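Local coordinates for protein ten1 (Schizosaccharomyces pombe, PDB 3KF6) that binds single-stranded telomeric DNA and pairs with Stn1 in an Rpa2-Rpa3-like complex, and is required for telomere maintenance, at residues I12-D17 / E100-D105; C29-S32 / L38-I41; T52-D57 / L81-A86; R71-Q74 / V78-L81. All blocks are in the same frame, centred on the assembly; numbering follows the deposited sequence.

Interaction 1: I12-D17 / E100-D105; sequences INQIND and ERQKCD
Q14 and Q102 meet amide to amide, and their two side chains carry the whole contact between residues 12-17 and 100-105. The polar part is a reciprocal pair of hydrogen bonds. Q102 NE2 donates a hydrogen bond to Q14 OE1 over 2.9 Å, with an N-H...O angle of 175°, and approaches in the carbonyl plane on a lone pair. The return bond, from Q14 NE2 to Q102 OE1, measures 3.0 Å, its donor tilted 20° from the carbonyl plane. Because the two amide planes are nearly coplanar, the two bonds close a roughly planar ring that fixes the flip of each amide: turning either one by 180° would set N-H against N-H and oxygen against oxygen.

The two side chains reach out from opposite directions. In Q14 CG stands anti to the carbonyl carbon (chi1 -59°) and the chain runs extended beyond it; Q102 does the same, which lets the two side chains together span the 11.6 Å between Q14 CA and Q102 CA. Second partners lock the pair, since Q14 OE1 also accepts from the backbone N of F11, and Q102 NE2 also donates to the carbonyl of L9. Replacing Q14 by a leucine would probably leave Q102 OE1 without this donor and the Q102 amide held less firmly, through its NE2 bond to L9.

Beneath this surface link, I12 and I15 pack down onto strands 23-34 and 45-50. Helix 91-103, held here near its C-terminal end, presents R101 to Stn1, where it makes a cation-pi contact with W136 of that chain.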
loop_
_atom_site.group_PDB
_atom_site.type_symbol
_atom_site.label_atom_id
_atom_site.label_comp_id
_atom_site.label_asym_id
_atom_site.label_seq_id
_atom_site.Cartn_x
_atom_site.Cartn_y
_atom_site.Cartn_z
ATOM N N ILE B 12 -1.620 -6.968 15.118
ATOM C CA ILE B 12 -2.696 -6.616 16.026
ATOM C C ILE B 12 -2.152 -6.314 17.420
ATOM O O ILE B 12 -2.635 -5.404 18.095
ATOM C CB ILE B 12 -3.750 -7.740 16.094
ATOM C CG1 ILE B 12 -4.581 -7.724 14.803
ATOM C CG2 ILE B 12 -4.649 -7.559 17.323
ATOM C CD1 ILE B 12 -5.635 -8.810 14.729
ATOM N N ASN B 13 -1.132 -7.060 17.838
ATOM C CA ASN B 13 -0.542 -6.856 19.157
ATOM C C ASN B 13 0.140 -5.496 19.323
ATOM O O ASN B 13 0.576 -5.155 20.425
ATOM C CB ASN B 13 0.458 -7.977 19.477
ATOM C CG ASN B 13 1.640 -8.005 18.529
ATOM O OD1 ASN B 13 2.331 -7.003 18.348
ATOM N ND2 ASN B 13 1.888 -9.166 17.926
ATOM N N GLN B 14 0.233 -4.721 18.245
ATOM C CA GLN B 14 0.870 -3.404 18.308
ATOM C C GLN B 14 -0.137 -2.264 18.239
ATOM O O GLN B 14 0.224 -1.096 18.364
ATOM C CB GLN B 14 1.876 -3.230 17.163
ATOM C CG GLN B 14 2.989 -4.258 17.125
ATOM C CD GLN B 14 3.853 -4.108 15.888
ATOM O OE1 GLN B 14 3.344 -4.099 14.764
ATOM N NE2 GLN B 14 5.164 -3.989 16.085
ATOM N N ILE B 15 -1.406 -2.595 18.032
ATOM C CA ILE B 15 -2.427 -1.564 17.928
ATOM C C ILE B 15 -2.466 -0.633 19.139
ATOM O O ILE B 15 -2.617 0.577 18.984
ATOM C CB ILE B 15 -3.821 -2.190 17.710
ATOM C CG1 ILE B 15 -3.855 -2.875 16.341
ATOM C CG2 ILE B 15 -4.896 -1.117 17.787
ATOM C CD1 ILE B 15 -5.135 -3.641 16.056
ATOM N N ASN B 16 -2.318 -1.197 20.334
ATOM C CA ASN B 16 -2.350 -0.395 21.552
ATOM C C ASN B 16 -1.088 0.438 21.756
ATOM O O ASN B 16 -0.989 1.195 22.721
ATOM C CB ASN B 16 -2.592 -1.287 22.772
ATOM C CG ASN B 16 -3.955 -1.950 22.742
ATOM O OD1 ASN B 16 -4.946 -1.333 22.351
ATOM N ND2 ASN B 16 -4.014 -3.209 23.164
ATOM N N ASP B 17 -0.123 0.293 20.852
ATOM C CA ASP B 17 1.111 1.069 20.927
ATOM C C ASP B 17 0.966 2.309 20.053
ATOM O O ASP B 17 1.819 3.196 20.075
ATOM C CB ASP B 17 2.311 0.259 20.425
ATOM C CG ASP B 17 2.632 -0.926 21.306
ATOM O OD1 ASP B 17 2.634 -0.757 22.539
ATOM O OD2 ASP B 17 2.897 -2.022 20.767
ATOM N N GLU B 100 10.227 -7.079 9.043
ATOM C CA GLU B 100 11.368 -6.500 8.338
ATOM C C GLU B 100 11.123 -5.048 7.952
ATOM O O GLU B 100 12.013 -4.209 8.075
ATOM C CB GLU B 100 11.701 -7.313 7.084
ATOM C CG GLU B 100 12.431 -8.603 7.360
ATOM C CD GLU B 100 13.689 -8.379 8.183
ATOM O OE1 GLU B 100 13.680 -8.717 9.384
ATOM O OE2 GLU B 100 14.678 -7.852 7.630
ATOM N N ARG B 101 9.918 -4.746 7.482
ATOM C CA ARG B 101 9.610 -3.375 7.097
ATOM C C ARG B 101 9.688 -2.409 8.270
ATOM O O ARG B 101 10.004 -1.239 8.088
ATOM C CB ARG B 101 8.221 -3.287 6.456
ATOM C CG ARG B 101 8.167 -3.914 5.087
ATOM C CD ARG B 101 6.923 -3.501 4.355
ATOM N NE ARG B 101 6.841 -2.048 4.201
ATOM C CZ ARG B 101 5.867 -1.432 3.539
ATOM N NH1 ARG B 101 4.903 -2.142 2.968
ATOM N NH2 ARG B 101 5.844 -0.105 3.463
ATOM N N GLN B 102 9.394 -2.890 9.473
ATOM C CA GLN B 102 9.448 -2.032 10.652
ATOM C C GLN B 102 10.895 -1.842 11.098
ATOM O O GLN B 102 11.255 -0.796 11.642
ATOM C CB GLN B 102 8.626 -2.643 11.801
ATOM C CG GLN B 102 7.143 -2.750 11.501
ATOM C CD GLN B 102 6.339 -3.328 12.658
ATOM O OE1 GLN B 102 6.887 -3.926 13.585
ATOM N NE2 GLN B 102 5.026 -3.168 12.594
ATOM N N LYS B 103 11.726 -2.846 10.838
ATOM C CA LYS B 103 13.128 -2.806 11.249
ATOM C C LYS B 103 14.107 -2.197 10.240
ATOM O O LYS B 103 15.139 -1.648 10.639
ATOM C CB LYS B 103 13.590 -4.216 11.621
ATOM C CG LYS B 103 12.793 -4.833 12.768
ATOM C CD LYS B 103 13.180 -6.287 12.996
ATOM C CE LYS B 103 12.295 -6.939 14.051
ATOM N NZ LYS B 103 12.453 -6.316 15.397
ATOM N N CYS B 104 13.798 -2.294 8.946
ATOM C CA CYS B 104 14.677 -1.741 7.909
ATOM C C CYS B 104 14.293 -0.296 7.601
ATOM O O CYS B 104 13.111 0.033 7.475
ATOM C CB CYS B 104 14.599 -2.587 6.635
ATOM S SG CYS B 104 15.016 -4.323 6.894
ATOM N N ASP B 105 15.288 0.575 7.483
ATOM C CA ASP B 105 15.017 1.987 7.211
ATOM C C ASP B 105 14.505 2.315 5.802
ATOM O O ASP B 105 14.428 1.416 4.938
ATOM C CB ASP B 105 16.268 2.824 7.446
ATOM C CG ASP B 105 16.474 3.173 8.905
ATOM O OD1 ASP B 105 15.480 3.109 9.653
ATOM O OD2 ASP B 105 17.612 3.506 9.317
ATOM O OXT ASP B 105 14.204 3.505 5.563
#

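Interaction 2: C29-S32 / L38-I41; sequences CVQS and LRLI
Two different first torsions bring Q31 and I41 together across the strands: Q31 sends CG anti to its own N (chi1 -178°) and then bends at chi2, while I41 holds CG1 between its N and carbonyl carbon (chi1 63°), which carries CD1 up to the amide. The nearest approach of these side chains, I41 CD1 to Q31 OE1, is 3.3 Å. R39 runs alongside Q31, pointing the same way, with its chain extended from CG to NE; Q31 CG lies at the edge of the guanidinium, near its plane, so close to NH1 that the exact separation is doubtful.

The backbone supplies four hydrogen bonds. C29 and I41 form an antiparallel hydrogen-bonded pair, C29 N to I41 O spanning 2.8 Å and I41 N returning to C29 O. V30 faces L40 as a non-hydrogen-bonded pair. Beyond it the register slips by one residue: Q31 N bonds to R39 O (2.9 Å) and R39 N to S32 O, so that Q31 and S32 both face R39. This is a classic beta bulge in the hairpin of strands 23-34 and 37-42, part of the curled sheet of the OB fold.

On the face bearing V30 and L40, V30 CG2 meets L40 CD2 at 3.8 Å, and L66 and I68 of strand 65-74 close over this apolar side. On the other face, C29 CB lies 4.1 Å from I41 CG1. With I41 cut back to an alanine, a gap would probably open beside C29 CB and the Q31 amide would lose its apolar neighbour, leaving it freer to rotate.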
loop_
_atom_site.group_PDB
_atom_site.type_symbol
_atom_site.label_atom_id
_atom_site.label_comp_id
_atom_site.label_asym_id
_atom_site.label_seq_id
_atom_site.Cartn_x
_atom_site.Cartn_y
_atom_site.Cartn_z
ATOM N N CYS B 29 -7.649 -12.730 12.306
ATOM C CA CYS B 29 -8.472 -13.920 12.138
ATOM C C CYS B 29 -9.838 -13.712 12.797
ATOM O O CYS B 29 -9.919 -13.325 13.966
ATOM C CB CYS B 29 -7.753 -15.113 12.763
ATOM S SG CYS B 29 -8.566 -16.678 12.491
ATOM N N VAL B 30 -10.908 -13.980 12.053
ATOM C CA VAL B 30 -12.253 -13.774 12.581
ATOM C C VAL B 30 -12.613 -14.670 13.759
ATOM O O VAL B 30 -12.607 -15.896 13.651
ATOM C CB VAL B 30 -13.324 -13.950 11.479
ATOM C CG1 VAL B 30 -14.713 -13.741 12.064
ATOM C CG2 VAL B 30 -13.085 -12.949 10.363
ATOM N N GLN B 31 -12.918 -14.047 14.892
ATOM C CA GLN B 31 -13.303 -14.792 16.085
ATOM C C GLN B 31 -14.820 -14.725 16.238
ATOM O O GLN B 31 -15.458 -15.700 16.647
ATOM C CB GLN B 31 -12.629 -14.206 17.329
ATOM C CG GLN B 31 -12.954 -14.957 18.619
ATOM C CD GLN B 31 -12.658 -16.442 18.516
ATOM O OE1 GLN B 31 -11.568 -16.845 18.104
ATOM N NE2 GLN B 31 -13.629 -17.266 18.898
ATOM N N SER B 32 -15.389 -13.569 15.907
ATOM C CA SER B 32 -16.831 -13.366 15.998
ATOM C C SER B 32 -17.264 -12.115 15.237
ATOM O O SER B 32 -16.464 -11.211 14.995
ATOM C CB SER B 32 -17.258 -13.254 17.463
ATOM O OG SER B 32 -16.656 -12.133 18.084
ATOM N N LEU B 38 -16.806 -6.623 14.725
ATOM C CA LEU B 38 -16.032 -7.754 14.247
ATOM C C LEU B 38 -14.840 -7.904 15.187
ATOM O O LEU B 38 -14.057 -6.970 15.355
ATOM C CB LEU B 38 -15.542 -7.470 12.826
ATOM C CG LEU B 38 -15.111 -8.615 11.911
ATOM C CD1 LEU B 38 -14.373 -8.012 10.722
ATOM C CD2 LEU B 38 -14.222 -9.600 12.651
ATOM N N ARG B 39 -14.708 -9.069 15.812
ATOM C CA ARG B 39 -13.593 -9.298 16.719
ATOM C C ARG B 39 -12.537 -10.115 15.986
ATOM O O ARG B 39 -12.809 -11.224 15.529
ATOM C CB ARG B 39 -14.069 -10.039 17.974
ATOM C CG ARG B 39 -12.977 -10.263 19.015
ATOM C CD ARG B 39 -13.570 -10.656 20.364
ATOM N NE ARG B 39 -12.546 -10.854 21.387
ATOM C CZ ARG B 39 -11.801 -11.948 21.504
ATOM N NH1 ARG B 39 -11.966 -12.958 20.662
ATOM N NH2 ARG B 39 -10.890 -12.034 22.467
ATOM N N LEU B 40 -11.339 -9.548 15.857
ATOM C CA LEU B 40 -10.244 -10.229 15.177
ATOM C C LEU B 40 -9.133 -10.569 16.150
ATOM O O LEU B 40 -8.856 -9.815 17.083
ATOM C CB LEU B 40 -9.667 -9.356 14.065
ATOM C CG LEU B 40 -10.557 -9.030 12.874
ATOM C CD1 LEU B 40 -9.753 -8.217 11.870
ATOM C CD2 LEU B 40 -11.051 -10.309 12.224
ATOM N N ILE B 41 -8.489 -11.706 15.924
ATOM C CA ILE B 41 -7.405 -12.127 16.792
ATOM C C ILE B 41 -6.192 -12.548 15.982
ATOM O O ILE B 41 -6.283 -12.825 14.787
ATOM C CB ILE B 41 -7.815 -13.328 17.676
ATOM C CG1 ILE B 41 -8.126 -14.538 16.793
ATOM C CG2 ILE B 41 -9.031 -12.964 18.524
ATOM C CD1 ILE B 41 -8.452 -15.800 17.569
#

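Interaction 3: T52-D57 / L81-A86; sequences TVVLPD and LLIRSA
I83 reaches V54 and P56 with a single atom, its terminal CD1, and the torsions of I83 explain how. CG1 is set anti to the carbonyl carbon, beside the backbone N (chi1 -52°), and chi2 is extended at 174°, which projects the methyl out from strand 77-85 to the loop 52-57. There CD1 lies 3.8 Å from V54 CG1, the two side chains crossing at a slant, and the same distance from V54 O. P56 closes in from another direction: its ring crosses the I83 side chain at about a right angle, with P56 CG 4.1 Å from I83 CD1.

V54 is turned for this meeting. Its CG1 takes the position between the backbone N and the carbonyl carbon (chi1 62°), while CG2 stands anti to N and lies 4.4 Å from L81 O. The contact is wholly van der Waals in kind and modest, burying 168 Å² in all.

R84, next in the strand, folds back on the chain: its NH1 donates to I83 O over 3.2 Å from above the carbonyl plane, and NH2 bonds to N101 and P99 of the Stn1 chain.

The loop follows strand 45-50 and lies against strand 77-85 at and beyond the corner at L81, where L81 and L82 form a classic bulge, both facing V69. I83 also packs on I68 of strand 65-74, and P56 touches Y33 of strand 23-34.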
loop_
_atom_site.group_PDB
_atom_site.type_symbol
_atom_site.label_atom_id
_atom_site.label_comp_id
_atom_site.label_asym_id
_atom_site.label_seq_id
_atom_site.Cartn_x
_atom_site.Cartn_y
_atom_site.Cartn_z
ATOM N N THR B 52 -19.739 -1.356 11.026
ATOM C CA THR B 52 -21.105 -0.897 10.805
ATOM C C THR B 52 -21.304 -0.141 9.489
ATOM O O THR B 52 -22.314 -0.330 8.814
ATOM C CB THR B 52 -21.574 0.010 11.963
ATOM O OG1 THR B 52 -21.474 -0.704 13.200
ATOM C CG2 THR B 52 -23.019 0.440 11.753
ATOM N N VAL B 53 -20.351 0.709 9.123
ATOM C CA VAL B 53 -20.473 1.483 7.891
ATOM C C VAL B 53 -19.953 0.744 6.661
ATOM O O VAL B 53 -20.235 1.135 5.529
ATOM C CB VAL B 53 -19.715 2.827 7.980
ATOM C CG1 VAL B 53 -20.256 3.662 9.138
ATOM C CG2 VAL B 53 -18.219 2.590 8.134
ATOM N N VAL B 54 -19.199 -0.329 6.875
ATOM C CA VAL B 54 -18.641 -1.086 5.760
ATOM C C VAL B 54 -19.042 -2.563 5.799
ATOM O O VAL B 54 -18.194 -3.455 5.764
ATOM C CB VAL B 54 -17.095 -0.949 5.735
ATOM C CG1 VAL B 54 -16.498 -1.533 7.007
ATOM C CG2 VAL B 54 -16.524 -1.623 4.494
ATOM N N LEU B 55 -20.346 -2.813 5.862
ATOM C CA LEU B 55 -20.855 -4.181 5.897
ATOM C C LEU B 55 -20.577 -4.930 4.598
ATOM O O LEU B 55 -21.028 -4.526 3.528
ATOM C CB LEU B 55 -22.361 -4.183 6.173
ATOM C CG LEU B 55 -22.816 -4.305 7.632
ATOM C CD1 LEU B 55 -22.159 -3.240 8.482
ATOM C CD2 LEU B 55 -24.330 -4.181 7.698
ATOM N N PRO B 56 -19.818 -6.035 4.679
ATOM C CA PRO B 56 -19.484 -6.839 3.499
ATOM C C PRO B 56 -20.739 -7.397 2.836
ATOM O O PRO B 56 -21.718 -7.715 3.512
ATOM C CB PRO B 56 -18.599 -7.941 4.076
ATOM C CG PRO B 56 -17.932 -7.262 5.231
ATOM C CD PRO B 56 -19.079 -6.512 5.861
ATOM N N ASP B 57 -20.704 -7.517 1.514
ATOM C CA ASP B 57 -21.844 -8.035 0.771
ATOM C C ASP B 57 -21.767 -9.555 0.622
ATOM O O ASP B 57 -22.481 -10.156 -0.184
ATOM C CB ASP B 57 -21.921 -7.362 -0.603
ATOM C CG ASP B 57 -20.685 -7.593 -1.438
ATOM O OD1 ASP B 57 -20.666 -7.134 -2.600
ATOM O OD2 ASP B 57 -19.732 -8.228 -0.935
ATOM N N LEU B 81 -12.211 0.999 7.554
ATOM C CA LEU B 81 -12.391 1.776 6.333
ATOM C C LEU B 81 -12.379 0.858 5.112
ATOM O O LEU B 81 -13.099 1.084 4.139
ATOM C CB LEU B 81 -11.269 2.814 6.194
ATOM C CG LEU B 81 -11.143 3.842 7.322
ATOM C CD1 LEU B 81 -9.910 4.697 7.096
ATOM C CD2 LEU B 81 -12.391 4.698 7.381
ATOM N N LEU B 82 -11.545 -0.177 5.162
ATOM C CA LEU B 82 -11.443 -1.132 4.065
ATOM C C LEU B 82 -11.260 -2.549 4.587
ATOM O O LEU B 82 -10.546 -2.769 5.563
ATOM C CB LEU B 82 -10.252 -0.801 3.165
ATOM C CG LEU B 82 -10.228 0.518 2.392
ATOM C CD1 LEU B 82 -8.867 0.680 1.738
ATOM C CD2 LEU B 82 -11.332 0.530 1.347
ATOM N N ILE B 83 -11.903 -3.509 3.924
ATOM C CA ILE B 83 -11.790 -4.911 4.303
ATOM C C ILE B 83 -11.563 -5.748 3.046
ATOM O O ILE B 83 -12.213 -5.533 2.021
ATOM C CB ILE B 83 -13.079 -5.446 4.969
ATOM C CG1 ILE B 83 -13.508 -4.542 6.118
ATOM C CG2 ILE B 83 -12.845 -6.866 5.483
ATOM C CD1 ILE B 83 -14.848 -4.945 6.716
ATOM N N ARG B 84 -10.643 -6.699 3.124
ATOM C CA ARG B 84 -10.366 -7.585 1.996
ATOM C C ARG B 84 -9.979 -8.949 2.545
ATOM O O ARG B 84 -9.314 -9.043 3.569
ATOM C CB ARG B 84 -9.215 -7.052 1.137
ATOM C CG ARG B 84 -9.583 -5.946 0.152
ATOM C CD ARG B 84 -10.454 -6.473 -0.994
ATOM N NE ARG B 84 -10.636 -5.484 -2.053
ATOM C CZ ARG B 84 -11.282 -4.333 -1.902
ATOM N NH1 ARG B 84 -11.817 -4.015 -0.730
ATOM N NH2 ARG B 84 -11.397 -3.497 -2.926
ATOM N N SER B 85 -10.406 -10.008 1.870
ATOM C CA SER B 85 -10.052 -11.351 2.307
ATOM C C SER B 85 -8.571 -11.610 2.025
ATOM O O SER B 85 -8.055 -11.207 0.984
ATOM C CB SER B 85 -10.891 -12.386 1.552
ATOM O OG SER B 85 -10.361 -13.690 1.726
ATOM N N ALA B 86 -7.894 -12.276 2.960
ATOM C CA ALA B 86 -6.481 -12.617 2.808
ATOM C C ALA B 86 -6.372 -14.136 2.676
ATOM O O ALA B 86 -5.380 -14.747 3.084
ATOM C CB ALA B 86 -5.684 -12.139 4.026
#

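Interaction 4: R71-Q74 / V78-L81; sequences RKRQ and VDVL
R73 grips D79 side-on, one nitrogen to each carboxylate oxygen, in a two-point salt bridge. NH2 donates to D79 OD1 over 2.9 Å, and the longer bond from NE to D79 OD2, 3.3 Å, is practically straight at 179°. Both oxygens lie close to the guanidinium plane and are met on their syn sides, but from out of the carboxylate plane, the two planes being turned 36° apart. The bend of the R73 chain at chi3 (-64°) brings this NE edge round to the acid. R73 NH2 also forms a salt bridge with D50 on strand 45-50, its strongest polar partner.

Backbone groups are satisfied pairwise at R71 and D79, an antiparallel hydrogen-bonded pair. R71 N donates to D79 O over 2.9 Å, and D79 N to R71 O over 2.8 Å; that carbonyl also receives a CA-H...O contact from V78 CA at 3.5 Å. K72 and V78 follow as a non-hydrogen-bonded pair.

R71 and K72 find their acids outside the two segments. R71 meets L81 through its aliphatic part, CG lying 4.1 Å from L81 CD1, while its NH1 forms a salt bridge with D5. K72 NZ is held by D20 and by D75 of the connecting turn.

Strands 65-74 and 77-85 form a beta hairpin, with a classic bulge where R73 and Q74 both face I77. In the OB fold such a hairpin belongs to the curled barrel sheet, here continued by strand 45-50, parallel to 77-85.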
loop_
_atom_site.group_PDB
_atom_site.type_symbol
_atom_site.label_atom_id
_atom_site.label_comp_id
_atom_site.label_asym_id
_atom_site.label_seq_id
_atom_site.Cartn_x
_atom_site.Cartn_y
_atom_site.Cartn_z
ATOM N N ARG B 71 -8.974 3.245 11.267
ATOM C CA ARG B 71 -8.400 4.214 12.193
ATOM C C ARG B 71 -8.641 3.789 13.631
ATOM O O ARG B 71 -9.732 3.334 13.980
ATOM C CB ARG B 71 -9.016 5.599 11.983
ATOM C CG ARG B 71 -8.657 6.263 10.680
ATOM C CD ARG B 71 -9.127 7.718 10.665
ATOM N NE ARG B 71 -8.867 8.325 9.369
ATOM C CZ ARG B 71 -7.656 8.635 8.919
ATOM N NH1 ARG B 71 -6.585 8.406 9.670
ATOM N NH2 ARG B 71 -7.515 9.146 7.705
ATOM N N LYS B 72 -7.618 3.938 14.464
ATOM C CA LYS B 72 -7.738 3.582 15.870
ATOM C C LYS B 72 -8.660 4.584 16.558
ATOM O O LYS B 72 -8.436 5.793 16.481
ATOM C CB LYS B 72 -6.356 3.593 16.533
ATOM C CG LYS B 72 -6.355 3.240 18.015
ATOM C CD LYS B 72 -4.931 2.979 18.494
ATOM C CE LYS B 72 -4.877 2.550 19.954
ATOM N NZ LYS B 72 -5.097 3.691 20.877
ATOM N N ARG B 73 -9.698 4.074 17.218
ATOM C CA ARG B 73 -10.658 4.916 17.932
ATOM C C ARG B 73 -10.139 5.163 19.345
ATOM O O ARG B 73 -10.150 6.289 19.844
ATOM C CB ARG B 73 -12.021 4.222 17.989
ATOM C CG ARG B 73 -13.076 4.981 18.774
ATOM C CD ARG B 73 -14.294 4.113 19.057
ATOM N NE ARG B 73 -14.992 3.699 17.843
ATOM C CZ ARG B 73 -16.094 2.954 17.838
ATOM N NH1 ARG B 73 -16.620 2.539 18.984
ATOM N NH2 ARG B 73 -16.672 2.626 16.691
ATOM N N GLN B 74 -9.694 4.084 19.977
ATOM C CA GLN B 74 -9.126 4.099 21.320
ATOM C C GLN B 74 -8.516 2.713 21.498
ATOM O O GLN B 74 -8.654 1.863 20.616
ATOM C CB GLN B 74 -10.208 4.363 22.378
ATOM C CG GLN B 74 -11.363 3.385 22.362
ATOM C CD GLN B 74 -12.384 3.659 23.447
ATOM O OE1 GLN B 74 -12.109 3.476 24.632
ATOM N NE2 GLN B 74 -13.570 4.102 23.045
ATOM N N VAL B 78 -10.950 -0.366 16.587
ATOM C CA VAL B 78 -10.593 0.207 15.298
ATOM C C VAL B 78 -11.820 0.434 14.419
ATOM O O VAL B 78 -12.661 -0.456 14.273
ATOM C CB VAL B 78 -9.625 -0.725 14.524
ATOM C CG1 VAL B 78 -9.447 -0.221 13.099
ATOM C CG2 VAL B 78 -8.279 -0.806 15.240
ATOM N N ASP B 79 -11.920 1.627 13.844
ATOM C CA ASP B 79 -13.016 1.954 12.938
ATOM C C ASP B 79 -12.553 1.541 11.543
ATOM O O ASP B 79 -11.636 2.141 10.982
ATOM C CB ASP B 79 -13.317 3.456 12.967
ATOM C CG ASP B 79 -14.189 3.853 14.141
ATOM O OD1 ASP B 79 -15.314 3.320 14.248
ATOM O OD2 ASP B 79 -13.754 4.696 14.953
ATOM N N VAL B 80 -13.189 0.516 10.986
ATOM C CA VAL B 80 -12.801 0.005 9.675
ATOM C C VAL B 80 -13.165 0.870 8.476
ATOM O O VAL B 80 -14.278 1.391 8.380
ATOM C CB VAL B 80 -13.382 -1.407 9.444
ATOM C CG1 VAL B 80 -12.937 -1.938 8.090
ATOM C CG2 VAL B 80 -12.927 -2.341 10.559
ATOM N N LEU B 81 -12.211 0.999 7.554
ATOM C CA LEU B 81 -12.391 1.776 6.333
ATOM C C LEU B 81 -12.379 0.858 5.112
ATOM O O LEU B 81 -13.099 1.084 4.139
ATOM C CB LEU B 81 -11.269 2.814 6.194
ATOM C CG LEU B 81 -11.143 3.842 7.322
ATOM C CD1 LEU B 81 -9.910 4.697 7.096
ATOM C CD2 LEU B 81 -12.391 4.698 7.381
#

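In the fold
Interactions 2, 3 and 4 all reach one curled sheet, whereas interaction 1 clips the loop before strand 23-34 to the C-terminal helix and encloses the other three along the chain. Interactions 3 and 4 share L81, where strand 77-85 turns a corner, and touch through V54 CG1 and V80 CG1, 3.7 Å apart. Interaction 1 touches interaction 2 where I12 CD1 packs 4.0 Å from I41 C, and interaction 4 where I15 CG2 lies 4.2 Å from V78 CG2. Interactions 1 and 3, with centres about 23 Å apart, lie on opposite sides of the chain's centre, yet residues of both segments 100-105 and 81-86 contact Stn1.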